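Local structure of ribonuclease VapC (5K8J) at residues B[31-45]-B[56-70]. The protein is the toxin of a toxin-antitoxin pair, probably a magnesium-dependent ribonuclease of the PIN-domain family, held here in complex with its VapB antitoxin. Numbering follows the deposited sequence.
Sequences ILLSIISRVELEGGV and RSRLDVMLKVLPVLD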
loop_
_atom_site.group_PDB
_atom_site.type_symbol
_atom_site.label_atom_id
_atom_site.label_comp_id
_atom_site.label_asym_id
_atom_site.label_seq_id
_atom_site.Cartn_x
_atom_site.Cartn_y
_atom_site.Cartn_z
ATOM N N ILE B 31 -6.106 17.094 18.873
ATOM C CA ILE B 31 -7.394 16.429 19.034
ATOM C C ILE B 31 -8.026 16.255 17.662
ATOM O O ILE B 31 -8.268 17.241 16.951
ATOM C CB ILE B 31 -8.286 17.231 19.989
ATOM C CG1 ILE B 31 -7.612 17.219 21.374
ATOM C CG2 ILE B 31 -9.675 16.625 20.038
ATOM C CD1 ILE B 31 -8.318 18.016 22.409
ATOM N N LEU B 32 -8.286 15.009 17.291
ATOM C CA LEU B 32 -8.699 14.644 15.942
ATOM C C LEU B 32 -10.089 14.041 15.989
ATOM O O LEU B 32 -10.435 13.336 16.931
ATOM C CB LEU B 32 -7.732 13.627 15.324
ATOM C CG LEU B 32 -6.240 13.909 15.474
ATOM C CD1 LEU B 32 -5.428 12.792 14.815
ATOM C CD2 LEU B 32 -5.858 15.257 14.876
ATOM N N LEU B 33 -10.878 14.315 14.963
ATOM C CA LEU B 33 -12.217 13.766 14.815
ATOM C C LEU B 33 -12.253 12.870 13.578
ATOM O O LEU B 33 -11.858 13.304 12.488
ATOM C CB LEU B 33 -13.230 14.906 14.652
ATOM C CG LEU B 33 -14.694 14.497 14.739
ATOM C CD1 LEU B 33 -15.045 14.020 16.139
ATOM C CD2 LEU B 33 -15.550 15.695 14.366
ATOM N N SER B 34 -12.802 11.665 13.726
ATOM C CA SER B 34 -13.020 10.789 12.573
ATOM C C SER B 34 -14.191 11.281 11.723
ATOM O O SER B 34 -15.219 11.703 12.251
ATOM C CB SER B 34 -13.326 9.390 13.064
ATOM O OG SER B 34 -13.827 8.627 11.990
ATOM N N ILE B 35 -14.044 11.189 10.395
ATOM C CA ILE B 35 -15.156 11.478 9.485
ATOM C C ILE B 35 -16.341 10.568 9.777
ATOM O O ILE B 35 -17.491 10.934 9.510
ATOM C CB ILE B 35 -14.675 11.349 8.032
ATOM C CG1 ILE B 35 -15.695 11.972 7.046
ATOM C CG2 ILE B 35 -14.433 9.893 7.641
ATOM C CD1 ILE B 35 -15.632 13.426 6.980
ATOM N N ILE B 36 -16.090 9.365 10.280
ATOM C CA ILE B 36 -17.177 8.463 10.631
ATOM C C ILE B 36 -17.965 9.037 11.797
ATOM O O ILE B 36 -19.201 9.045 11.791
ATOM C CB ILE B 36 -16.649 7.041 10.947
ATOM C CG1 ILE B 36 -15.799 6.489 9.789
ATOM C CG2 ILE B 36 -17.806 6.132 11.262
ATOM C CD1 ILE B 36 -16.479 6.523 8.407
ATOM N N SER B 37 -17.272 9.584 12.803
ATOM C CA SER B 37 -17.968 10.312 13.853
ATOM C C SER B 37 -18.730 11.510 13.298
ATOM O O SER B 37 -19.838 11.817 13.766
ATOM C CB SER B 37 -16.983 10.793 14.926
ATOM O OG SER B 37 -16.256 9.728 15.504
ATOM N N ARG B 38 -18.136 12.236 12.349
ATOM C CA ARG B 38 -18.862 13.328 11.719
ATOM C C ARG B 38 -20.194 12.831 11.160
ATOM O O ARG B 38 -21.233 13.438 11.407
ATOM C CB ARG B 38 -18.033 14.007 10.620
ATOM C CG ARG B 38 -18.820 15.080 9.910
ATOM C CD ARG B 38 -18.048 15.952 8.923
ATOM N NE ARG B 38 -19.076 16.721 8.221
ATOM C CZ ARG B 38 -19.014 17.154 6.969
ATOM N NH1 ARG B 38 -17.918 17.017 6.251
ATOM N NH2 ARG B 38 -20.070 17.755 6.427
ATOM N N VAL B 39 -20.195 11.705 10.452
ATOM C CA VAL B 39 -21.444 11.182 9.896
ATOM C C VAL B 39 -22.463 10.957 11.004
ATOM O O VAL B 39 -23.649 11.296 10.873
ATOM C CB VAL B 39 -21.185 9.891 9.106
ATOM C CG1 VAL B 39 -22.478 9.144 8.824
ATOM C CG2 VAL B 39 -20.486 10.260 7.794
ATOM N N GLU B 40 -22.024 10.343 12.092
ATOM C CA GLU B 40 -22.929 10.093 13.201
ATOM C C GLU B 40 -23.428 11.395 13.803
ATOM O O GLU B 40 -24.624 11.515 14.109
ATOM C CB GLU B 40 -22.239 9.215 14.244
ATOM C CG GLU B 40 -21.836 7.844 13.743
ATOM C CD GLU B 40 -21.299 7.003 14.894
ATOM O OE1 GLU B 40 -22.155 6.510 15.674
ATOM O OE2 GLU B 40 -20.042 6.937 15.075
ATOM N N LEU B 41 -22.537 12.390 13.959
ATOM C CA LEU B 41 -22.901 13.696 14.537
ATOM C C LEU B 41 -23.881 14.444 13.648
ATOM O O LEU B 41 -24.807 15.111 14.149
ATOM C CB LEU B 41 -21.637 14.531 14.751
ATOM C CG LEU B 41 -20.748 14.051 15.895
ATOM C CD1 LEU B 41 -19.315 14.528 15.747
ATOM C CD2 LEU B 41 -21.320 14.529 17.231
ATOM N N GLU B 42 -23.666 14.381 12.329
ATOM C CA GLU B 42 -24.547 15.053 11.377
ATOM C C GLU B 42 -25.946 14.468 11.449
ATOM O O GLU B 42 -26.939 15.203 11.460
ATOM C CB GLU B 42 -23.996 14.896 9.956
ATOM C CG GLU B 42 -22.659 15.585 9.661
ATOM C CD GLU B 42 -22.728 17.082 9.480
ATOM O OE1 GLU B 42 -23.764 17.687 9.817
ATOM O OE2 GLU B 42 -21.718 17.666 8.996
ATOM N N GLY B 43 -26.043 13.139 11.484
ATOM C CA GLY B 43 -27.351 12.511 11.592
ATOM C C GLY B 43 -28.060 12.896 12.869
ATOM O O GLY B 43 -29.263 13.173 12.865
ATOM N N GLY B 44 -27.323 12.938 13.986
ATOM C CA GLY B 44 -27.920 13.276 15.264
ATOM C C GLY B 44 -28.521 14.672 15.322
ATOM O O GLY B 44 -29.495 14.905 16.041
ATOM N N VAL B 45 -27.969 15.614 14.558
ATOM C CA VAL B 45 -28.557 16.948 14.514
ATOM C C VAL B 45 -30.051 16.864 14.209
ATOM O O VAL B 45 -30.850 17.602 14.781
ATOM C CB VAL B 45 -27.831 17.816 13.468
ATOM C CG1 VAL B 45 -28.622 19.126 13.170
ATOM C CG2 VAL B 45 -26.442 18.128 13.921
ATOM N N ARG B 56 -27.026 21.855 15.476
ATOM C CA ARG B 56 -26.401 22.295 14.239
ATOM C C ARG B 56 -25.334 23.348 14.506
ATOM O O ARG B 56 -24.218 23.257 13.971
ATOM C CB ARG B 56 -27.485 22.879 13.314
ATOM C CG ARG B 56 -26.994 23.429 11.974
ATOM C CD ARG B 56 -26.670 22.318 11.009
ATOM N NE ARG B 56 -25.299 21.856 11.189
ATOM C CZ ARG B 56 -24.838 20.666 10.828
ATOM N NH1 ARG B 56 -25.643 19.741 10.316
ATOM N NH2 ARG B 56 -23.566 20.378 11.028
ATOM N N SER B 57 -25.689 24.393 15.263
ATOM C CA SER B 57 -24.761 25.499 15.481
ATOM C C SER B 57 -23.528 25.038 16.252
ATOM O O SER B 57 -22.408 25.454 15.936
ATOM C CB SER B 57 -25.453 26.659 16.206
ATOM O OG SER B 57 -25.961 26.289 17.471
ATOM N N ARG B 58 -23.718 24.187 17.266
ATOM C CA ARG B 58 -22.594 23.725 18.077
ATOM C C ARG B 58 -21.731 22.740 17.301
ATOM O O ARG B 58 -20.499 22.791 17.385
ATOM C CB ARG B 58 -23.109 23.116 19.388
ATOM C CG ARG B 58 -23.833 24.191 20.252
ATOM C CD ARG B 58 -24.552 23.628 21.459
ATOM N NE ARG B 58 -23.578 22.948 22.277
ATOM C CZ ARG B 58 -22.887 23.500 23.263
ATOM N NH1 ARG B 58 -23.094 24.757 23.643
ATOM N NH2 ARG B 58 -21.981 22.764 23.881
ATOM N N LEU B 59 -22.345 21.858 16.509
ATOM C CA LEU B 59 -21.542 20.978 15.680
ATOM C C LEU B 59 -20.760 21.781 14.658
ATOM O O LEU B 59 -19.598 21.460 14.371
ATOM C CB LEU B 59 -22.417 19.926 14.992
ATOM C CG LEU B 59 -21.687 18.943 14.056
ATOM C CD1 LEU B 59 -20.580 18.185 14.784
ATOM C CD2 LEU B 59 -22.661 17.938 13.405
ATOM N N ASP B 60 -21.361 22.848 14.128
ATOM C CA ASP B 60 -20.679 23.639 13.115
ATOM C C ASP B 60 -19.419 24.279 13.686
ATOM O O ASP B 60 -18.369 24.256 13.036
ATOM C CB ASP B 60 -21.613 24.699 12.526
ATOM C CG ASP B 60 -22.640 24.110 11.555
ATOM O OD1 ASP B 60 -23.599 24.867 11.249
ATOM O OD2 ASP B 60 -22.497 22.951 11.142
ATOM N N VAL B 61 -19.474 24.782 14.918
ATOM C CA VAL B 61 -18.259 25.340 15.524
ATOM C C VAL B 61 -17.216 24.244 15.733
ATOM O O VAL B 61 -16.031 24.447 15.454
ATOM C CB VAL B 61 -18.571 26.112 16.830
ATOM C CG1 VAL B 61 -19.538 27.262 16.564
ATOM C CG2 VAL B 61 -19.140 25.244 17.883
HETATM N N MSE B 62 -17.628 23.058 16.177
HETATM C CA MSE B 62 -16.686 21.942 16.325
HETATM C C MSE B 62 -16.019 21.566 15.025
HETATM O O MSE B 62 -14.815 21.296 14.973
HETATM C CB MSE B 62 -17.381 20.707 16.890
HETATM C CG MSE B 62 -17.971 20.931 18.257
HETATM SE SE MSE B 62 -18.991 19.401 18.811
HETATM C CE MSE B 62 -17.483 18.224 18.754
ATOM N N LEU B 63 -16.812 21.452 13.963
ATOM C CA LEU B 63 -16.243 21.035 12.692
ATOM C C LEU B 63 -15.372 22.113 12.076
ATOM O O LEU B 63 -14.484 21.801 11.283
ATOM C CB LEU B 63 -17.355 20.662 11.714
ATOM C CG LEU B 63 -18.172 19.426 12.089
ATOM C CD1 LEU B 63 -19.248 19.168 11.040
ATOM C CD2 LEU B 63 -17.326 18.198 12.217
ATOM N N LYS B 64 -15.587 23.368 12.424
ATOM C CA LYS B 64 -14.706 24.417 11.931
ATOM C C LYS B 64 -13.317 24.278 12.552
ATOM O O LYS B 64 -12.301 24.352 11.850
ATOM C CB LYS B 64 -15.302 25.788 12.226
ATOM C CG LYS B 64 -14.454 26.947 11.738
ATOM C CD LYS B 64 -15.152 28.280 12.007
ATOM C CE LYS B 64 -14.164 29.441 12.164
ATOM N NZ LYS B 64 -14.822 30.694 12.664
ATOM N N VAL B 65 -13.258 24.006 13.849
ATOM C CA VAL B 65 -11.984 24.015 14.575
ATOM C C VAL B 65 -11.258 22.680 14.485
ATOM O O VAL B 65 -10.032 22.647 14.329
ATOM C CB VAL B 65 -12.223 24.387 16.043
ATOM C CG1 VAL B 65 -10.921 24.336 16.818
ATOM C CG2 VAL B 65 -12.833 25.782 16.125
ATOM N N LEU B 66 -11.973 21.596 14.662
ATOM C CA LEU B 66 -11.328 20.300 14.808
ATOM C C LEU B 66 -10.922 19.761 13.449
ATOM O O LEU B 66 -11.692 19.834 12.479
ATOM C CB LEU B 66 -12.246 19.285 15.473
ATOM C CG LEU B 66 -12.632 19.610 16.916
ATOM C CD1 LEU B 66 -13.542 18.533 17.439
ATOM C CD2 LEU B 66 -11.416 19.756 17.846
ATOM N N PRO B 67 -9.722 19.209 13.342
ATOM C CA PRO B 67 -9.341 18.564 12.094
ATOM C C PRO B 67 -9.972 17.184 11.977
ATOM O O PRO B 67 -10.087 16.452 12.961
ATOM C CB PRO B 67 -7.818 18.479 12.209
ATOM C CG PRO B 67 -7.598 18.317 13.648
ATOM C CD PRO B 67 -8.625 19.191 14.324
ATOM N N VAL B 68 -10.428 16.848 10.770
ATOM C CA VAL B 68 -11.164 15.610 10.506
ATOM C C VAL B 68 -10.278 14.617 9.744
ATOM O O VAL B 68 -9.617 14.969 8.748
ATOM C CB VAL B 68 -12.466 15.921 9.760
ATOM C CG1 VAL B 68 -13.140 14.660 9.304
ATOM C CG2 VAL B 68 -13.390 16.701 10.696
ATOM N N LEU B 69 -10.287 13.370 10.209
ATOM C CA LEU B 69 -9.573 12.258 9.590
ATOM C C LEU B 69 -10.497 11.541 8.632
ATOM O O LEU B 69 -11.484 10.930 9.060
ATOM C CB LEU B 69 -9.133 11.215 10.618
ATOM C CG LEU B 69 -7.996 11.532 11.533
ATOM C CD1 LEU B 69 -7.942 10.455 12.644
ATOM C CD2 LEU B 69 -6.713 11.557 10.718
ATOM N N ASP B 70 -10.162 11.553 7.353
ATOM C CA ASP B 70 -10.939 10.797 6.384
ATOM C C ASP B 70 -10.657 9.308 6.508
ATOM O O ASP B 70 -9.640 8.898 7.067
ATOM C CB ASP B 70 -10.633 11.282 4.966
ATOM C CG ASP B 70 -11.190 12.672 4.691
ATOM O OD1 ASP B 70 -12.009 13.154 5.506
ATOM O OD2 ASP B 70 -10.816 13.274 3.673
#
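Leu33 and Ser34 pair in parallel with Val68 and Leu69: Leu33 N donates to Pro67 O (3.0 Å), Leu69 N to Leu33 O (2.8 Å), and Ile35 N, already in the helix, to Leu69 O (2.9 Å). Helix 35-45 and the 56-65 part of helix 49-65 run nearly antiparallel, at 159°, their axes approaching to 10.1 Å, and a beta-alpha-beta crossover through both joins the strands. Between helices and sheet, Leu63 sets CD2 against Leu33 CD2 (3.7 Å), while its CD1 touches Arg38 NE and Glu42 OE2. Leu59, with CG anti to the backbone N (chi1 179°), rests CD2 against Leu41 CB and Val45 CG2. Bent at chi2 (-76°), Glu42 divides its carboxylate between two arginines: Arg56 grips OE1 end-on, NH1 at 2.8 Å, and Arg38 holds OE2 side-on, NE at 2.9 Å. Asp60 in turn binds Arg56, and Arg38 has a further partner in Asp77 of the second subunit, so the salt-bridge network reaches the toxin dimer interface. Strand 3-5 flanks strand 31-34 opposite strand 68-69, helix 7-15 packs on Leu33 and Leu41, and helix 93-104 covers Ser34, whose OG caps helix 35-45 and bonds Gln101.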